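Local structure of Lin2722 protein (Listeria innocua, 3DS8) at residues A[4-9]-A[57-62]; A[35-40]-A[51-56]; A[95-100]-A[124-129]; A[83-88]-A[118-123]. The protein is of unknown function but belongs to the DUF915 family of the alpha/beta-hydrolase clan and may be a serine hydrolase. All blocks are in the same frame, centred on the assembly; numbering follows the deposited sequence.

How the contacts relate
Contacts 1, 2 and 3 lie along one mixed, mostly parallel sheet, while contact 4 covers part of one side of it. Contact 1 joins strands 6-9 and 61-66; contact 2, nested inside its loop, lies about 8 Å away between centres, on strand 36-42 next to 61-66. Contact 3 joins strands 95-101 and 123-130, its centre about 10 Å from contact 1, with an Asp-97 to Arg-59 salt bridge between them. Contacts 3 and 4, about 14 Å apart, alternate along the chain: 83-88, 95-100, 118-123, 124-129. The run of parallel strands is consistent with an alpha/beta-hydrolase core, and strand 95-101 leads into the presumed nucleophile elbow.

Contact 1: A[4-9]-A[57-62]; sequences IPIILI and AKRPII
Ile-6 lays CG1 over one face of the Arg-59 guanidinium, offset toward its rim and 3.7 Å from CZ, the two side chains crossing at about a right angle. Two bends in the arginine, at chi2 (-75°) and chi3 (-80°), place CD and NE for this overlap. At the guanidinium edge NH1 donates to Ile-4 O at 2.8 Å, a somewhat bent bond (141° at the hydrogen) that arrives from above the carbonyl plane. NE and NH2 make salt bridges to Glu-240 and Asp-97, so the flat group is gripped by several partners. Water 1 accepts from both Ile-4 N and Arg-59 N.

Beyond this corner the segments become neighbouring parallel strands of the alpha/beta-hydrolase sheet. Ile-6 N bonds to Pro-60 O, Ile-62 N to Ile-6 O, and Leu-8 N to Ile-62 O, all at 2.8 to 2.9 Å. On the Ile-6 and Ile-61 face, which helix 20-30 covers, Leu-8 CD1 meets Ile-61 CG2 at 3.6 Å. On the other face, toward helix 73-91, Pro-5 CB touches Ile-62 CG1 (4.1 Å) and Ile-7 CG1 lies near Ile-62 CB (4.3 Å).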
# COMPACT_ATOMS: atom_id res chain seq x y z
N ILE A 4 -14.21 -3.53 -8.79
CA ILE A 4 -13.26 -2.95 -7.87
C ILE A 4 -11.84 -3.16 -8.40
O ILE A 4 -11.33 -4.26 -8.36
CB ILE A 4 -13.41 -3.47 -6.43
CG1 ILE A 4 -14.84 -3.20 -5.91
CG2 ILE A 4 -12.40 -2.73 -5.52
CD1 ILE A 4 -15.03 -3.55 -4.40
N PRO A 5 -11.21 -2.08 -8.89
CA PRO A 5 -9.85 -2.17 -9.40
C PRO A 5 -8.84 -2.36 -8.30
O PRO A 5 -9.10 -2.05 -7.13
CB PRO A 5 -9.63 -0.84 -10.13
CG PRO A 5 -10.55 0.09 -9.46
CD PRO A 5 -11.75 -0.71 -9.00
N ILE A 6 -7.67 -2.81 -8.70
CA ILE A 6 -6.53 -2.93 -7.80
C ILE A 6 -5.40 -2.07 -8.36
O ILE A 6 -4.88 -2.35 -9.43
CB ILE A 6 -6.05 -4.38 -7.73
CG1 ILE A 6 -7.20 -5.32 -7.27
CG2 ILE A 6 -4.73 -4.41 -6.86
CD1 ILE A 6 -6.88 -6.80 -7.55
N ILE A 7 -5.08 -0.98 -7.66
CA ILE A 7 -3.98 -0.10 -8.06
C ILE A 7 -2.66 -0.61 -7.46
O ILE A 7 -2.55 -0.86 -6.25
CB ILE A 7 -4.24 1.36 -7.71
CG1 ILE A 7 -3.21 2.28 -8.36
CG2 ILE A 7 -4.17 1.67 -6.25
CD1 ILE A 7 -3.71 3.67 -8.51
N LEU A 8 -1.65 -0.75 -8.31
CA LEU A 8 -0.29 -1.19 -7.91
C LEU A 8 0.65 -0.00 -8.02
O LEU A 8 0.81 0.61 -9.10
CB LEU A 8 0.23 -2.31 -8.80
CG LEU A 8 -0.68 -3.55 -8.85
CD1 LEU A 8 -0.06 -4.60 -9.84
CD2 LEU A 8 -0.99 -4.12 -7.44
N ILE A 9 1.31 0.31 -6.91
CA ILE A 9 2.19 1.48 -6.82
C ILE A 9 3.60 1.08 -6.39
O ILE A 9 3.77 0.46 -5.34
CB ILE A 9 1.64 2.58 -5.90
CG1 ILE A 9 0.23 2.96 -6.32
CG2 ILE A 9 2.57 3.79 -5.95
CD1 ILE A 9 -0.36 4.12 -5.56
N ALA A 57 -14.46 -6.63 -17.41
CA ALA A 57 -13.29 -6.58 -16.52
C ALA A 57 -13.56 -7.18 -15.16
O ALA A 57 -14.55 -6.84 -14.51
CB ALA A 57 -12.72 -5.13 -16.37
N LYS A 58 -12.66 -8.05 -14.72
CA LYS A 58 -12.70 -8.65 -13.40
C LYS A 58 -11.48 -8.23 -12.61
O LYS A 58 -10.37 -8.46 -13.03
CB LYS A 58 -12.71 -10.17 -13.55
CG LYS A 58 -12.72 -10.93 -12.25
CD LYS A 58 -12.90 -12.44 -12.48
CE LYS A 58 -11.63 -13.14 -12.94
NZ LYS A 58 -11.86 -14.61 -13.17
N ARG A 59 -11.70 -7.56 -11.49
CA ARG A 59 -10.64 -7.03 -10.62
C ARG A 59 -9.53 -6.37 -11.44
O ARG A 59 -8.35 -6.69 -11.32
CB ARG A 59 -10.09 -8.17 -9.72
CG ARG A 59 -11.19 -8.79 -8.88
CD ARG A 59 -11.54 -7.85 -7.75
NE ARG A 59 -10.59 -7.93 -6.64
CZ ARG A 59 -10.24 -6.93 -5.83
NH1 ARG A 59 -10.64 -5.67 -6.05
NH2 ARG A 59 -9.43 -7.18 -4.82
N PRO A 60 -9.90 -5.39 -12.26
CA PRO A 60 -8.92 -4.85 -13.19
C PRO A 60 -7.75 -4.21 -12.45
O PRO A 60 -7.93 -3.53 -11.45
CB PRO A 60 -9.71 -3.84 -14.01
CG PRO A 60 -10.83 -3.45 -13.11
CD PRO A 60 -11.20 -4.70 -12.38
N ILE A 61 -6.55 -4.46 -12.95
CA ILE A 61 -5.33 -3.94 -12.38
C ILE A 61 -4.95 -2.59 -13.02
O ILE A 61 -4.93 -2.43 -14.26
CB ILE A 61 -4.20 -4.98 -12.49
CG1 ILE A 61 -4.54 -6.19 -11.59
CG2 ILE A 61 -2.81 -4.36 -12.12
CD1 ILE A 61 -3.57 -7.33 -11.78
N ILE A 62 -4.66 -1.62 -12.17
CA ILE A 62 -4.12 -0.33 -12.61
C ILE A 62 -2.64 -0.25 -12.22
O ILE A 62 -2.28 -0.08 -11.05
CB ILE A 62 -4.91 0.85 -12.02
CG1 ILE A 62 -6.43 0.64 -12.18
CG2 ILE A 62 -4.36 2.21 -12.59
CD1 ILE A 62 -6.99 0.53 -13.58
O HOH W 1 -14.29 -6.55 -9.97

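Contact 2: A[35-40]-A[51-56]; sequences EALTMT and GKLTKD
Glu-35 crosses Thr-54 at about a right angle, and its two carboxylate oxygens meet the backbone N and the hydroxyl of the one threonine. OE1 receives Thr-54 N on its syn lone pair at 2.8 Å, a nearly straight bond (168° at the hydrogen). OE2 lies beside the Thr-54 hydroxyl; the modelled 2.4 Å from OG1 is very short, and its length is doubtful. Chi1 (-59°) sets the glutamate CG anti to the carbonyl carbon, and the extended chi2 (-179°) carries CD on toward Thr-54. OG1 also receives a weak bond from Asp-56 N.

A second crossing, again near a right angle, is made by two leucines: Leu-37 CD1 approaches Leu-53 CG at 4.1 Å, while Leu-53 CD2 turns to Glu-35 CB at 4.0 Å. Two waters bridge the segments: water 2 sits 2.6 Å from both Glu-35 OE1 and Lys-52 O, and water 3 joins Ala-36 O (2.7 Å) to Lys-52 N (3.2 Å).

The contact belongs to the edge hairpin of the sheet: after strand 46-50, loop 51-56 continues past the start of strand 36-42 in roughly the direction of 46-50. Tyr-91 of helix 73-91 touches Leu-37 and is hydrogen-bonded through its hydroxyl to Leu-53 N, while Ile-62 of strand 61-66 packs against both leucines.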
# COMPACT_ATOMS: atom_id res chain seq x y z
N GLU A 35 -7.89 -8.13 -16.66
CA GLU A 35 -7.55 -6.98 -17.50
C GLU A 35 -6.69 -6.00 -16.71
O GLU A 35 -6.75 -5.95 -15.48
CB GLU A 35 -8.78 -6.24 -18.02
CG GLU A 35 -9.75 -7.04 -18.84
CD GLU A 35 -10.94 -6.21 -19.36
OE1 GLU A 35 -10.81 -4.99 -19.51
OE2 GLU A 35 -12.00 -6.81 -19.66
N ALA A 36 -5.88 -5.22 -17.45
CA ALA A 36 -5.03 -4.21 -16.82
C ALA A 36 -4.95 -2.96 -17.69
O ALA A 36 -5.13 -3.01 -18.90
CB ALA A 36 -3.64 -4.71 -16.56
N LEU A 37 -4.68 -1.86 -17.02
CA LEU A 37 -4.46 -0.55 -17.61
C LEU A 37 -3.15 -0.01 -16.98
O LEU A 37 -2.85 -0.31 -15.83
CB LEU A 37 -5.67 0.32 -17.23
CG LEU A 37 -5.84 1.73 -17.68
CD1 LEU A 37 -7.28 2.20 -17.42
CD2 LEU A 37 -4.88 2.49 -16.93
N THR A 38 -2.34 0.72 -17.75
CA THR A 38 -1.19 1.43 -17.19
C THR A 38 -1.51 2.92 -17.15
O THR A 38 -2.01 3.46 -18.13
CB THR A 38 0.11 1.13 -17.96
OG1 THR A 38 0.46 -0.25 -17.76
CG2 THR A 38 1.28 2.04 -17.49
N MSE A 39 -1.26 3.57 -16.02
CA MSE A 39 -1.50 5.00 -15.90
C MSE A 39 -0.26 5.63 -15.35
O MSE A 39 0.33 5.11 -14.42
CB MSE A 39 -2.60 5.34 -14.90
CG MSE A 39 -3.97 5.07 -15.32
SE MSE A 39 -5.18 5.94 -13.99
CE MSE A 39 -5.00 7.76 -14.47
N THR A 40 0.12 6.79 -15.87
CA THR A 40 1.25 7.47 -15.30
C THR A 40 0.92 8.96 -15.14
O THR A 40 0.08 9.51 -15.86
CB THR A 40 2.46 7.27 -16.21
OG1 THR A 40 2.14 7.69 -17.52
CG2 THR A 40 2.86 5.75 -16.29
N GLY A 51 -4.29 1.50 -22.49
CA GLY A 51 -5.20 0.38 -22.39
C GLY A 51 -6.63 0.86 -22.17
O GLY A 51 -6.88 2.04 -21.98
N LYS A 52 -7.56 -0.06 -22.17
CA LYS A 52 -8.96 0.24 -21.99
C LYS A 52 -9.55 -0.92 -21.22
O LYS A 52 -9.35 -2.07 -21.61
CB LYS A 52 -9.66 0.34 -23.35
CG LYS A 52 -11.19 0.52 -23.28
CD LYS A 52 -11.51 1.92 -22.83
CE LYS A 52 -12.99 2.17 -22.48
NZ LYS A 52 -13.29 3.63 -22.54
N LEU A 53 -10.32 -0.64 -20.18
CA LEU A 53 -11.01 -1.70 -19.45
C LEU A 53 -12.38 -1.90 -20.06
O LEU A 53 -13.06 -0.90 -20.41
CB LEU A 53 -11.12 -1.34 -17.96
CG LEU A 53 -9.78 -1.07 -17.30
CD1 LEU A 53 -9.97 -0.55 -15.86
CD2 LEU A 53 -8.91 -2.34 -17.33
N THR A 54 -12.79 -3.16 -20.23
CA THR A 54 -14.07 -3.51 -20.83
C THR A 54 -15.11 -3.74 -19.77
O THR A 54 -14.81 -3.75 -18.55
CB THR A 54 -14.00 -4.79 -21.70
OG1 THR A 54 -13.93 -5.96 -20.86
CG2 THR A 54 -12.80 -4.77 -22.63
N LYS A 55 -16.35 -3.93 -20.24
CA LYS A 55 -17.48 -4.29 -19.37
C LYS A 55 -17.28 -5.65 -18.70
O LYS A 55 -17.88 -5.90 -17.65
CB LYS A 55 -18.80 -4.30 -20.17
CG LYS A 55 -18.82 -5.23 -21.38
CD LYS A 55 -20.14 -5.11 -22.17
CE LYS A 55 -20.23 -6.18 -23.24
NZ LYS A 55 -21.52 -6.05 -24.00
N ASP A 56 -16.47 -6.52 -19.30
CA ASP A 56 -16.19 -7.81 -18.71
C ASP A 56 -14.97 -7.81 -17.78
O ASP A 56 -14.52 -8.90 -17.37
CB ASP A 56 -15.98 -8.86 -19.79
CG ASP A 56 -17.20 -9.08 -20.63
OD1 ASP A 56 -18.29 -9.35 -20.07
OD2 ASP A 56 -17.06 -8.97 -21.85
O HOH W 2 -8.91 -4.66 -21.28
O HOH W 3 -6.09 -2.75 -21.39

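Contact 3: A[95-100]-A[124-129]; sequences QMDGVG and LRKLVA. With SO4 (sulfate ion), chain F.
Asp-97 and Arg-125 form a side-on salt bridge between two parallel strands that helix 103-114 connects in a beta-alpha-beta unit. Arg-125 NE, placed by a bend at chi3 (66°), donates to Asp-97 OD1 (2.9 Å) and NH2 to OD2 (2.8 Å), both on syn lone pairs; the carboxylate and guanidinium planes are only 10° apart. OD1 is gripped a second time by Lys-126 N at 2.9 Å, from above the carboxylate plane, and OD2 also meets Arg-59. This bonding coincides with a beta bulge, where the register slips by one residue between Met-96 and Gly-98.

Around and beyond the bulge the contact is closely packed. At its start Met-96 CE meets Leu-124 CD1 at 4.0 Å; Gly-98 leaves room for the same methyl, 3.7 Å from its N. This face is covered by helix 103-114. Backbone bonds follow from Gly-98 N to Lys-126 O, Val-128 N to Gly-98 O and Gly-100 N to Val-128 O. On the opposite face Val-99 and Val-128 lie side by side under helix 229-240. Gly-100 opens the presumed GxSxG nucleophile elbow.

The Gln-95 end is looser: Gln-95 and Arg-125 are partly exposed, Gln-95 NE2 lying 3.8 Å from Arg-125 CD. Lys-126, by contrast, is buried, its CE over one face of the Arg-125 guanidinium, offset toward the rim. Its NZ bonds to Glu-173, Phe-238 O and Phe-242 O, and donates to O3 of a sulfate ion, probably from the crystallisation liquor, at 3.2 Å.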
# COMPACT_ATOMS: atom_id res chain seq x y z
N GLN A 95 -15.05 2.43 -5.48
CA GLN A 95 -14.01 1.88 -4.58
C GLN A 95 -12.84 1.37 -5.38
O GLN A 95 -13.00 1.02 -6.54
CB GLN A 95 -14.55 0.70 -3.78
CG GLN A 95 -15.75 1.00 -2.93
CD GLN A 95 -16.13 -0.20 -2.09
OE1 GLN A 95 -16.81 -1.11 -2.56
NE2 GLN A 95 -15.69 -0.20 -0.85
N MSE A 96 -11.67 1.27 -4.72
CA MSE A 96 -10.52 0.59 -5.28
C MSE A 96 -9.70 -0.00 -4.13
O MSE A 96 -9.76 0.49 -3.02
CB MSE A 96 -9.66 1.57 -6.02
CG MSE A 96 -9.02 2.55 -5.16
SE MSE A 96 -8.04 3.85 -6.28
CE MSE A 96 -6.62 4.36 -5.02
N ASP A 97 -8.96 -1.04 -4.43
CA ASP A 97 -7.94 -1.58 -3.53
C ASP A 97 -6.57 -1.12 -4.02
O ASP A 97 -6.43 -0.73 -5.16
CB ASP A 97 -8.01 -3.08 -3.54
CG ASP A 97 -9.32 -3.60 -3.07
OD1 ASP A 97 -9.95 -2.96 -2.21
OD2 ASP A 97 -9.69 -4.68 -3.53
N GLY A 98 -5.59 -1.05 -3.14
CA GLY A 98 -4.25 -0.65 -3.54
C GLY A 98 -3.16 -1.45 -2.86
O GLY A 98 -3.31 -1.84 -1.72
N VAL A 99 -2.11 -1.73 -3.60
CA VAL A 99 -0.91 -2.36 -3.10
C VAL A 99 0.22 -1.41 -3.42
O VAL A 99 0.41 -1.04 -4.57
CB VAL A 99 -0.63 -3.69 -3.78
CG1 VAL A 99 0.62 -4.34 -3.13
CG2 VAL A 99 -1.84 -4.63 -3.71
N GLY A 100 1.01 -1.05 -2.41
CA GLY A 100 2.14 -0.17 -2.60
C GLY A 100 3.44 -0.67 -2.00
O GLY A 100 3.47 -1.09 -0.84
N LEU A 124 -10.63 4.18 -1.09
CA LEU A 124 -9.71 3.04 -0.88
C LEU A 124 -10.38 2.06 0.09
O LEU A 124 -10.91 2.46 1.12
CB LEU A 124 -8.38 3.51 -0.29
CG LEU A 124 -7.20 2.59 -0.31
CD1 LEU A 124 -6.83 2.12 -1.72
CD2 LEU A 124 -6.01 3.35 0.37
N ARG A 125 -10.42 0.81 -0.29
CA ARG A 125 -11.01 -0.24 0.50
C ARG A 125 -9.91 -1.09 1.17
O ARG A 125 -9.72 -1.02 2.38
CB ARG A 125 -11.93 -1.09 -0.37
CG ARG A 125 -12.63 -2.22 0.41
CD ARG A 125 -13.41 -3.16 -0.46
NE ARG A 125 -12.58 -3.95 -1.36
CZ ARG A 125 -13.00 -5.06 -1.96
NH1 ARG A 125 -14.24 -5.51 -1.75
NH2 ARG A 125 -12.19 -5.73 -2.73
N LYS A 126 -9.19 -1.88 0.39
CA LYS A 126 -8.05 -2.66 0.92
C LYS A 126 -6.77 -1.93 0.59
O LYS A 126 -6.60 -1.45 -0.53
CB LYS A 126 -8.01 -4.03 0.32
CG LYS A 126 -9.22 -4.89 0.69
CD LYS A 126 -9.24 -6.15 -0.11
CE LYS A 126 -10.41 -7.01 0.17
NZ LYS A 126 -10.33 -7.80 1.41
N LEU A 127 -5.86 -1.85 1.55
CA LEU A 127 -4.58 -1.17 1.42
C LEU A 127 -3.50 -2.14 1.88
O LEU A 127 -3.48 -2.53 3.04
CB LEU A 127 -4.52 0.08 2.31
CG LEU A 127 -3.39 1.09 2.15
CD1 LEU A 127 -3.71 2.34 3.05
CD2 LEU A 127 -2.00 0.48 2.45
N VAL A 128 -2.65 -2.57 0.96
CA VAL A 128 -1.48 -3.39 1.26
C VAL A 128 -0.21 -2.56 1.13
O VAL A 128 0.08 -1.93 0.09
CB VAL A 128 -1.39 -4.64 0.34
CG1 VAL A 128 -0.16 -5.51 0.71
CG2 VAL A 128 -2.67 -5.49 0.40
N ALA A 129 0.53 -2.48 2.25
CA ALA A 129 1.78 -1.71 2.31
C ALA A 129 2.95 -2.68 2.53
O ALA A 129 2.93 -3.41 3.51
CB ALA A 129 1.72 -0.66 3.45
S SO4 F . -14.23 -7.04 2.39
O1 SO4 F . -15.68 -7.06 2.11
O2 SO4 F . -14.09 -7.51 3.81
O3 SO4 F . -13.49 -7.90 1.44
O4 SO4 F . -13.67 -5.69 2.12

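Contact 4: A[83-88]-A[118-123]; sequences AMEDLK and DKTVPT
The carboxylate of Glu-85 lies alongside Thr-120, OE2 3.5 Å from OG1, and is paired with Lys-81 one helical turn earlier. The other carboxylate, that of Asp-118, takes Thr-120 twice on OD1 from the same face of its plane: N donates at 2.9 Å on the anti side, and the hydroxyl OG1 at 2.6 Å, 38° out of the plane. Water 5 links Glu-85 OE2 with Asp-118 OD2 between the two acids. The Pro-122 ring presents its CD atom to the helix, 3.8 Å from Met-84 CB.

Between these groups Val-121 is pressed against the helix, its CG1 only 3.4 Å from Glu-85 CG, where the two side chains pass at a slant. Lys-88 runs extended to CE, its CD 3.7 Å from Val-121 C, and turns at chi4 (-81°), which places NZ for a 2.9 Å bond to Lys-119 O; the C=O...NZ angle is 175°. Water 4 donates to Glu-85 O and Thr-120 O, bridging the two backbones.

Tyr-111 of helix 103-114 touches both Met-84 and Val-121, and Met-96 of strand 95-101 touches both Met-84 and Pro-122. The loop contains a type I beta turn from Asp-118 to Val-121, with an Asx turn at Asp-118; it packs on helix 73-91 through Val-121 and Pro-122 and ends a beta-alpha-beta connection just before the chain enters strand 123-130.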
# COMPACT_ATOMS: atom_id res chain seq x y z
N ALA A 83 -5.03 11.98 -10.65
CA ALA A 83 -5.18 10.87 -11.59
C ALA A 83 -6.42 10.01 -11.29
O ALA A 83 -7.13 9.55 -12.22
CB ALA A 83 -3.92 10.03 -11.59
N MSE A 84 -6.69 9.78 -10.01
CA MSE A 84 -7.90 9.05 -9.61
C MSE A 84 -9.20 9.79 -9.95
O MSE A 84 -10.20 9.13 -10.26
CB MSE A 84 -7.89 8.70 -8.13
CG MSE A 84 -6.81 7.73 -7.75
SE MSE A 84 -6.90 6.01 -8.79
CE MSE A 84 -5.62 6.43 -10.27
N GLU A 85 -9.17 11.13 -9.96
CA GLU A 85 -10.34 11.90 -10.43
C GLU A 85 -10.60 11.55 -11.90
O GLU A 85 -11.74 11.36 -12.31
CB GLU A 85 -10.17 13.41 -10.26
CG GLU A 85 -10.18 13.85 -8.83
CD GLU A 85 -9.75 15.32 -8.63
OE1 GLU A 85 -8.87 15.82 -9.37
OE2 GLU A 85 -10.26 15.97 -7.70
N ASP A 86 -9.54 11.43 -12.69
CA ASP A 86 -9.70 11.10 -14.11
C ASP A 86 -10.15 9.66 -14.29
O ASP A 86 -11.01 9.38 -15.14
CB ASP A 86 -8.38 11.31 -14.86
CG ASP A 86 -8.07 12.76 -15.09
OD1 ASP A 86 -8.98 13.62 -14.92
OD2 ASP A 86 -6.92 13.05 -15.48
N LEU A 87 -9.57 8.74 -13.51
CA LEU A 87 -9.98 7.32 -13.58
C LEU A 87 -11.45 7.15 -13.28
O LEU A 87 -12.16 6.46 -14.02
CB LEU A 87 -9.17 6.47 -12.62
CG LEU A 87 -9.38 4.95 -12.73
CD1 LEU A 87 -8.98 4.37 -14.15
CD2 LEU A 87 -8.65 4.22 -11.62
N LYS A 88 -11.92 7.80 -12.22
CA LYS A 88 -13.33 7.69 -11.81
C LYS A 88 -14.22 8.36 -12.86
O LYS A 88 -15.31 7.86 -13.20
CB LYS A 88 -13.58 8.27 -10.42
CG LYS A 88 -15.04 8.00 -9.91
CD LYS A 88 -15.24 8.23 -8.42
CE LYS A 88 -16.66 7.88 -7.98
NZ LYS A 88 -17.54 8.99 -8.31
N ASP A 118 -14.23 11.96 -0.24
CA ASP A 118 -14.24 12.71 -1.49
C ASP A 118 -14.87 11.84 -2.58
O ASP A 118 -14.25 10.90 -3.04
CB ASP A 118 -12.81 13.12 -1.87
CG ASP A 118 -12.77 14.08 -3.03
OD1 ASP A 118 -13.69 14.03 -3.89
OD2 ASP A 118 -11.82 14.91 -3.08
N LYS A 119 -16.09 12.20 -2.99
CA LYS A 119 -16.86 11.44 -3.98
C LYS A 119 -16.31 11.55 -5.41
O LYS A 119 -16.75 10.82 -6.27
CB LYS A 119 -18.33 11.86 -3.95
CG LYS A 119 -19.04 11.44 -2.65
CD LYS A 119 -20.34 12.17 -2.46
CE LYS A 119 -20.97 11.84 -1.09
NZ LYS A 119 -21.86 12.93 -0.63
N THR A 120 -15.35 12.44 -5.65
CA THR A 120 -14.76 12.54 -6.99
C THR A 120 -13.63 11.54 -7.24
O THR A 120 -13.15 11.42 -8.37
CB THR A 120 -14.20 13.95 -7.26
OG1 THR A 120 -13.04 14.17 -6.44
CG2 THR A 120 -15.30 15.00 -7.05
N VAL A 121 -13.19 10.83 -6.20
CA VAL A 121 -12.21 9.75 -6.42
C VAL A 121 -12.71 8.44 -5.78
O VAL A 121 -13.53 8.48 -4.87
CB VAL A 121 -10.81 10.12 -5.85
CG1 VAL A 121 -10.28 11.41 -6.49
CG2 VAL A 121 -10.86 10.25 -4.32
N PRO A 122 -12.18 7.29 -6.24
CA PRO A 122 -12.63 6.04 -5.61
C PRO A 122 -12.18 5.95 -4.15
O PRO A 122 -11.08 6.38 -3.78
CB PRO A 122 -11.99 4.97 -6.48
CG PRO A 122 -11.59 5.69 -7.76
CD PRO A 122 -11.19 7.01 -7.29
N THR A 123 -13.03 5.40 -3.31
CA THR A 123 -12.69 5.25 -1.91
C THR A 123 -11.73 4.04 -1.82
O THR A 123 -12.00 3.00 -2.41
CB THR A 123 -13.90 4.90 -1.04
OG1 THR A 123 -14.48 3.70 -1.53
CG2 THR A 123 -14.94 5.92 -1.12
O HOH W 4 -13.94 12.18 -10.78
O HOH W 5 -11.79 16.88 -4.98